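Local coordinates for HD domain protein (Enterococcus faecalis, PDB 4LRL) that probably hydrolyses deoxynucleoside triphosphates as a metal-dependent HD-domain phosphohydrolase whose activity is regulated allosterically by bound nucleotides, at residues V50-I55 and E123-L128; A62-L67 and T166-I171. One frame throughout, in Å; residues are numbered along the deposited sequence.

Contact 1 of 2, residues V50-I55 and E123-L128; sequences VQHQVI and ERLITL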
loop_
_atom_site.group_PDB
_atom_site.type_symbol
_atom_site.label_atom_id
_atom_site.label_comp_id
_atom_site.label_asym_id
_atom_site.label_seq_id
_atom_site.Cartn_x
_atom_site.Cartn_y
_atom_site.Cartn_z
ATOM N N VAL C 50 -1.106 -23.354 10.896
ATOM C CA VAL C 50 -0.588 -24.450 11.718
ATOM C C VAL C 50 -1.440 -25.712 11.561
ATOM O O VAL C 50 -2.644 -25.691 11.855
ATOM C CB VAL C 50 -0.505 -24.042 13.211
ATOM C CG1 VAL C 50 -0.068 -25.228 14.092
ATOM C CG2 VAL C 50 0.437 -22.853 13.394
ATOM N N GLN C 51 -0.805 -26.795 11.087
ATOM C CA GLN C 51 -1.451 -28.110 10.909
ATOM C C GLN C 51 -0.941 -29.187 11.864
ATOM O O GLN C 51 -1.666 -30.129 12.166
ATOM C CB GLN C 51 -1.263 -28.649 9.488
ATOM C CG GLN C 51 -2.027 -27.923 8.410
ATOM C CD GLN C 51 -1.139 -26.970 7.647
ATOM O OE1 GLN C 51 -0.485 -27.356 6.674
ATOM N NE2 GLN C 51 -1.100 -25.721 8.089
ATOM N N HIS C 52 0.311 -29.072 12.302
ATOM C CA HIS C 52 0.922 -30.095 13.149
ATOM C C HIS C 52 0.692 -29.814 14.628
ATOM O O HIS C 52 0.852 -28.679 15.083
ATOM C CB HIS C 52 2.427 -30.188 12.887
ATOM C CG HIS C 52 2.778 -30.603 11.493
ATOM N ND1 HIS C 52 2.917 -29.701 10.456
ATOM C CD2 HIS C 52 3.025 -31.827 10.964
ATOM C CE1 HIS C 52 3.232 -30.351 9.350
ATOM N NE2 HIS C 52 3.302 -31.643 9.630
ATOM N N GLN C 53 0.335 -30.861 15.369
ATOM C CA GLN C 53 0.229 -30.802 16.826
ATOM C C GLN C 53 1.554 -30.373 17.473
ATOM O O GLN C 53 1.563 -29.613 18.437
ATOM C CB GLN C 53 -0.224 -32.164 17.374
ATOM C CG GLN C 53 -0.595 -32.175 18.851
ATOM C CD GLN C 53 -1.808 -31.302 19.165
ATOM O OE1 GLN C 53 -2.933 -31.612 18.770
ATOM N NE2 GLN C 53 -1.579 -30.210 19.889
ATOM N N VAL C 54 2.669 -30.857 16.935
ATOM C CA VAL C 54 3.991 -30.513 17.449
ATOM C C VAL C 54 4.229 -28.996 17.389
ATOM O O VAL C 54 4.729 -28.402 18.349
ATOM C CB VAL C 54 5.108 -31.268 16.681
ATOM C CG1 VAL C 54 6.489 -30.728 17.033
ATOM C CG2 VAL C 54 5.032 -32.758 16.966
ATOM N N ILE C 55 3.857 -28.384 16.262
ATOM C CA ILE C 55 4.034 -26.953 16.048
ATOM C C ILE C 55 3.134 -26.149 16.992
ATOM O O ILE C 55 3.598 -25.197 17.620
ATOM C CB ILE C 55 3.786 -26.560 14.564
ATOM C CG1 ILE C 55 4.744 -27.319 13.629
ATOM C CG2 ILE C 55 3.870 -25.037 14.370
ATOM C CD1 ILE C 55 6.239 -27.098 13.890
ATOM N N GLU C 123 11.728 -34.217 5.769
ATOM C CA GLU C 123 12.445 -33.140 6.459
ATOM C C GLU C 123 11.552 -31.988 6.908
ATOM O O GLU C 123 12.008 -31.100 7.621
ATOM C CB GLU C 123 13.570 -32.589 5.577
ATOM C CG GLU C 123 14.543 -33.633 5.035
ATOM C CD GLU C 123 15.660 -33.998 6.007
ATOM O OE1 GLU C 123 16.769 -34.310 5.535
ATOM O OE2 GLU C 123 15.437 -33.976 7.237
ATOM N N ARG C 124 10.286 -31.990 6.497
ATOM C CA ARG C 124 9.398 -30.861 6.782
ATOM C C ARG C 124 9.310 -30.496 8.271
ATOM O O ARG C 124 9.531 -29.332 8.651
ATOM C CB ARG C 124 7.988 -31.079 6.208
ATOM C CG ARG C 124 7.013 -29.962 6.610
ATOM C CD ARG C 124 5.677 -30.028 5.905
ATOM N NE ARG C 124 5.828 -29.986 4.457
ATOM C CZ ARG C 124 4.849 -29.721 3.599
ATOM N NH1 ARG C 124 5.100 -29.727 2.301
ATOM N NH2 ARG C 124 3.626 -29.445 4.028
ATOM N N LEU C 125 8.986 -31.483 9.104
ATOM C CA LEU C 125 8.723 -31.227 10.522
ATOM C C LEU C 125 9.925 -30.651 11.271
ATOM O O LEU C 125 9.778 -29.686 12.011
ATOM C CB LEU C 125 8.174 -32.467 11.228
ATOM C CG LEU C 125 7.866 -32.305 12.722
ATOM C CD1 LEU C 125 6.946 -31.093 13.017
ATOM C CD2 LEU C 125 7.283 -33.595 13.281
ATOM N N ILE C 126 11.102 -31.235 11.067
ATOM C CA ILE C 126 12.333 -30.708 11.654
ATOM C C ILE C 126 12.654 -29.289 11.158
ATOM O O ILE C 126 13.182 -28.467 11.911
ATOM C CB ILE C 126 13.553 -31.664 11.430
ATOM C CG1 ILE C 126 14.782 -31.152 12.195
ATOM C CG2 ILE C 126 13.861 -31.842 9.947
ATOM C CD1 ILE C 126 16.040 -31.984 12.003
ATOM N N THR C 127 12.331 -29.013 9.897
ATOM C CA THR C 127 12.602 -27.711 9.312
ATOM C C THR C 127 11.662 -26.651 9.911
ATOM O O THR C 127 12.089 -25.521 10.186
ATOM C CB THR C 127 12.505 -27.743 7.773
ATOM O OG1 THR C 127 13.312 -28.813 7.255
ATOM C CG2 THR C 127 12.996 -26.439 7.173
ATOM N N LEU C 128 10.400 -27.028 10.125
ATOM C CA LEU C 128 9.418 -26.129 10.726
ATOM C C LEU C 128 9.770 -25.857 12.181
ATOM O O LEU C 128 9.670 -24.722 12.655
ATOM C CB LEU C 128 8.002 -26.701 10.603
ATOM C CG LEU C 128 7.444 -26.815 9.187
ATOM C CD1 LEU C 128 6.079 -27.503 9.155
ATOM C CD2 LEU C 128 7.388 -25.442 8.545
HETATM O O HOH W 1 2.815 -28.125 6.839
#

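Contact 2 of 2, residues A62-L67 and T166-I171; sequences AEVQRL and TEVYQI. With DGT (2'-deoxyguanosine-5'-triphosphate), chain O.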
loop_
_atom_site.group_PDB
_atom_site.type_symbol
_atom_site.label_atom_id
_atom_site.label_comp_id
_atom_site.label_asym_id
_atom_site.label_seq_id
_atom_site.Cartn_x
_atom_site.Cartn_y
_atom_site.Cartn_z
ATOM N N ALA C 62 6.226 -22.603 27.095
ATOM C CA ALA C 62 6.650 -21.489 27.951
ATOM C C ALA C 62 7.773 -20.640 27.362
ATOM O O ALA C 62 7.760 -19.417 27.485
ATOM C CB ALA C 62 7.058 -22.007 29.328
ATOM N N GLU C 63 8.733 -21.305 26.724
ATOM C CA GLU C 63 9.932 -20.663 26.209
ATOM C C GLU C 63 9.667 -19.846 24.940
ATOM O O GLU C 63 10.369 -18.876 24.672
ATOM C CB GLU C 63 11.019 -21.709 25.947
ATOM C CG GLU C 63 11.558 -22.407 27.193
ATOM C CD GLU C 63 10.655 -23.533 27.685
ATOM O OE1 GLU C 63 9.796 -23.997 26.899
ATOM O OE2 GLU C 63 10.807 -23.955 28.858
ATOM N N VAL C 64 8.670 -20.251 24.158
ATOM C CA VAL C 64 8.274 -19.508 22.968
ATOM C C VAL C 64 7.374 -18.334 23.373
ATOM O O VAL C 64 7.512 -17.240 22.840
ATOM C CB VAL C 64 7.588 -20.418 21.920
ATOM C CG1 VAL C 64 7.033 -19.609 20.746
ATOM C CG2 VAL C 64 8.577 -21.457 21.391
ATOM N N GLN C 65 6.484 -18.563 24.334
ATOM C CA GLN C 65 5.556 -17.536 24.791
ATOM C C GLN C 65 6.242 -16.284 25.335
ATOM O O GLN C 65 5.719 -15.176 25.185
ATOM C CB GLN C 65 4.600 -18.089 25.851
ATOM C CG GLN C 65 3.543 -19.024 25.287
ATOM C CD GLN C 65 2.617 -18.347 24.287
ATOM O OE1 GLN C 65 2.037 -17.300 24.571
ATOM N NE2 GLN C 65 2.457 -18.962 23.122
ATOM N N ARG C 66 7.405 -16.459 25.963
ATOM C CA ARG C 66 8.082 -15.334 26.600
ATOM C C ARG C 66 8.714 -14.392 25.568
ATOM O O ARG C 66 9.050 -13.246 25.876
ATOM C CB ARG C 66 9.093 -15.809 27.659
ATOM C CG ARG C 66 10.255 -16.610 27.135
ATOM C CD ARG C 66 11.532 -16.268 27.884
ATOM N NE ARG C 66 12.660 -16.369 26.966
ATOM C CZ ARG C 66 13.830 -15.748 27.088
ATOM N NH1 ARG C 66 14.740 -15.947 26.146
ATOM N NH2 ARG C 66 14.104 -14.945 28.124
ATOM N N LEU C 67 8.838 -14.873 24.334
ATOM C CA LEU C 67 9.261 -14.025 23.230
ATOM C C LEU C 67 8.262 -12.886 22.946
ATOM O O LEU C 67 8.620 -11.914 22.304
ATOM C CB LEU C 67 9.549 -14.859 21.976
ATOM C CG LEU C 67 10.622 -15.950 22.081
ATOM C CD1 LEU C 67 10.867 -16.648 20.732
ATOM C CD2 LEU C 67 11.946 -15.424 22.674
ATOM N N THR C 166 13.162 -27.801 30.090
ATOM C CA THR C 166 12.235 -26.981 29.300
ATOM C C THR C 166 11.018 -27.734 28.761
ATOM O O THR C 166 11.055 -28.940 28.529
ATOM C CB THR C 166 12.931 -26.228 28.131
ATOM O OG1 THR C 166 13.412 -27.161 27.147
ATOM C CG2 THR C 166 14.074 -25.338 28.652
ATOM N N GLU C 167 9.942 -26.980 28.573
ATOM C CA GLU C 167 8.735 -27.429 27.897
ATOM C C GLU C 167 9.035 -27.777 26.436
ATOM O O GLU C 167 8.483 -28.748 25.905
ATOM C CB GLU C 167 7.693 -26.312 27.973
ATOM C CG GLU C 167 6.242 -26.729 27.817
ATOM C CD GLU C 167 5.290 -25.691 28.405
ATOM O OE1 GLU C 167 5.517 -25.237 29.555
ATOM O OE2 GLU C 167 4.307 -25.335 27.719
ATOM N N VAL C 168 9.919 -26.999 25.803
ATOM C CA VAL C 168 10.284 -27.184 24.391
ATOM C C VAL C 168 10.960 -28.527 24.134
ATOM O O VAL C 168 10.650 -29.209 23.149
ATOM C CB VAL C 168 11.172 -26.024 23.861
ATOM C CG1 VAL C 168 11.937 -26.431 22.602
ATOM C CG2 VAL C 168 10.326 -24.785 23.594
ATOM N N TYR C 169 11.872 -28.904 25.030
ATOM C CA TYR C 169 12.525 -30.204 24.963
ATOM C C TYR C 169 11.499 -31.328 25.052
ATOM O O TYR C 169 11.508 -32.247 24.227
ATOM C CB TYR C 169 13.548 -30.363 26.096
ATOM C CG TYR C 169 14.175 -31.743 26.161
ATOM C CD1 TYR C 169 15.362 -32.023 25.480
ATOM C CD2 TYR C 169 13.579 -32.770 26.899
ATOM C CE1 TYR C 169 15.941 -33.285 25.530
ATOM C CE2 TYR C 169 14.154 -34.044 26.962
ATOM C CZ TYR C 169 15.332 -34.293 26.271
ATOM O OH TYR C 169 15.907 -35.542 26.319
ATOM N N GLN C 170 10.628 -31.250 26.062
ATOM C CA GLN C 170 9.663 -32.315 26.344
ATOM C C GLN C 170 8.709 -32.571 25.182
ATOM O O GLN C 170 8.146 -33.656 25.062
ATOM C CB GLN C 170 8.885 -32.022 27.628
ATOM C CG GLN C 170 9.731 -32.022 28.903
ATOM C CD GLN C 170 10.394 -33.366 29.184
ATOM O OE1 GLN C 170 9.975 -34.403 28.665
ATOM N NE2 GLN C 170 11.433 -33.352 30.020
ATOM N N ILE C 171 8.541 -31.559 24.334
ATOM C CA ILE C 171 7.752 -31.670 23.114
ATOM C C ILE C 171 8.576 -32.349 22.009
ATOM O O ILE C 171 8.119 -33.293 21.360
ATOM C CB ILE C 171 7.250 -30.277 22.662
ATOM C CG1 ILE C 171 6.211 -29.750 23.666
ATOM C CG2 ILE C 171 6.672 -30.324 21.234
ATOM C CD1 ILE C 171 6.057 -28.233 23.679
HETATM P PG DGT O . -8.589 -24.340 20.977
HETATM O O1G DGT O . -8.680 -25.264 22.174
HETATM O O2G DGT O . -7.218 -24.254 20.346
HETATM O O3G DGT O . -9.729 -24.532 19.995
HETATM O O3B DGT O . -8.800 -22.875 21.622
HETATM P PB DGT O . -9.316 -21.631 20.738
HETATM O O1B DGT O . -9.036 -21.901 19.282
HETATM O O2B DGT O . -10.726 -21.299 21.175
HETATM O O3A DGT O . -8.379 -20.427 21.278
HETATM P PA DGT O . -6.774 -20.390 21.160
HETATM O O1A DGT O . -6.248 -21.560 20.388
HETATM O O2A DGT O . -6.205 -20.115 22.528
HETATM O "O5'" DGT O . -6.560 -19.072 20.260
HETATM C "C5'" DGT O . -7.395 -18.818 19.128
HETATM C "C4'" DGT O . -6.914 -17.583 18.376
HETATM O "O4'" DGT O . -5.774 -17.017 19.021
HETATM C "C3'" DGT O . -6.485 -17.941 16.961
HETATM O "O3'" DGT O . -7.115 -17.038 16.036
HETATM C "C2'" DGT O . -4.975 -17.772 16.931
HETATM C "C1'" DGT O . -4.749 -16.772 18.055
HETATM N N9 DGT O . -3.415 -16.844 18.707
HETATM C C8 DGT O . -2.513 -15.850 18.710
HETATM N N7 DGT O . -1.396 -16.188 19.396
HETATM C C5 DGT O . -1.584 -17.433 19.850
HETATM C C6 DGT O . -0.794 -18.388 20.648
HETATM O O6 DGT O . 0.340 -18.067 21.063
HETATM N N1 DGT O . -1.341 -19.586 20.906
HETATM C C2 DGT O . -2.570 -19.939 20.467
HETATM N N2 DGT O . -3.051 -21.165 20.767
HETATM N N3 DGT O . -3.352 -19.104 19.729
HETATM C C4 DGT O . -2.914 -17.863 19.395
#

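Contact 1 of 2, residues V50-I55 and E123-L128
The imidazole of His52 overlaps the CD1 methyl of Leu128, with CE1 the nearest ring atom at 4.0 Å, and the two side chains cross at about a right angle. His52 ends strand 46-52 and stands at the N-cap position of helix 53-60, so this strand-to-helix junction is what docks on helix 124-133 of the HD domain; strand 50-52 and helix segment 124-128 run at 129° to each other. The His52 bond from CA to CB points toward that helix, and with CG anti to the carbonyl carbon (chi1 -63°) CE1 comes within 4.2 Å of Arg124 CD. Next to Arg124 in sequence, Leu125 puts CD1 4.1 Å from Val54 CG1, and the same methyl also meets Ile55 CD1. No direct hydrogen bond crosses the interface, which is mainly apolar and buried; Tyr95 of helix 87-108 packs on both Ile55 and Leu128. The polar margin is different: Arg124 forms a salt bridge with Asp121, and its NH2 donates to a water at 3.2 Å that in turn gives a weak bond to Gln51 OE1. The closest approach between the segments is made by the end of Ile55, whose CD1 lies 3.8 Å from Leu128 CB.

Contact 2 of 2, residues A62-L67 and T166-I171
Glu63 directs its carboxylate at the first turn of helix 167-175 and makes the tight part of this contact. Its OE2 accepts from Glu167 N at 3.2 Å, on the syn side and 29° out of the carboxylate plane. OE1 accepts from Val168 N, also at 3.2 Å but from above that plane. A bend at chi2 (81°) sets the carboxylate in front of these two amides, and OE2 comes within 3.2 Å of Thr166 CB. This is a helix N-terminus bound by a carboxylate from another helix: Thr166 is the N-cap, its OG1 accepting from Tyr169 N at 3.1 Å and also bonded to Ile160 O, and Glu63 takes the two amides just after it. The negative charge would be expected to be stabilised by the helix dipole. Packing is looser beside this grip, where Val64 CG2 only reaches Val168 CG2 at 4.4 Å. On the partly exposed side, Glu167, extended beyond CG, brings its carboxylate to Ala62, with OE1 3.6 Å from Ala62 CB; Met349 of the second subunit packs on that alanine. Elsewhere on helix 62-65, Gln65 NE2 donates to O6 of the bound dGTP at 3.1 Å, nearly straight at 169°.

Contacts 1 and 2 have centres about 15 Å apart and belong to one continuous region: helix 53-60 leads directly into helix 62-65, and the segments of the two contacts alternate along the chain. They also touch, with Val54 O of contact 1 lying 4.0 Å from Ile171 CG2 of contact 2. Only contact 2 reaches the dGTP site, through Gln65; contact 1 is set back, the Ile55 side chain being about 10 Å from the nucleotide and about 9 Å from the side chains of Lys38 and Asn60. Arg350 and Lys354 of the second subunit complete the site, and the nickel ion lies about 12 Å from the Val64 side chain.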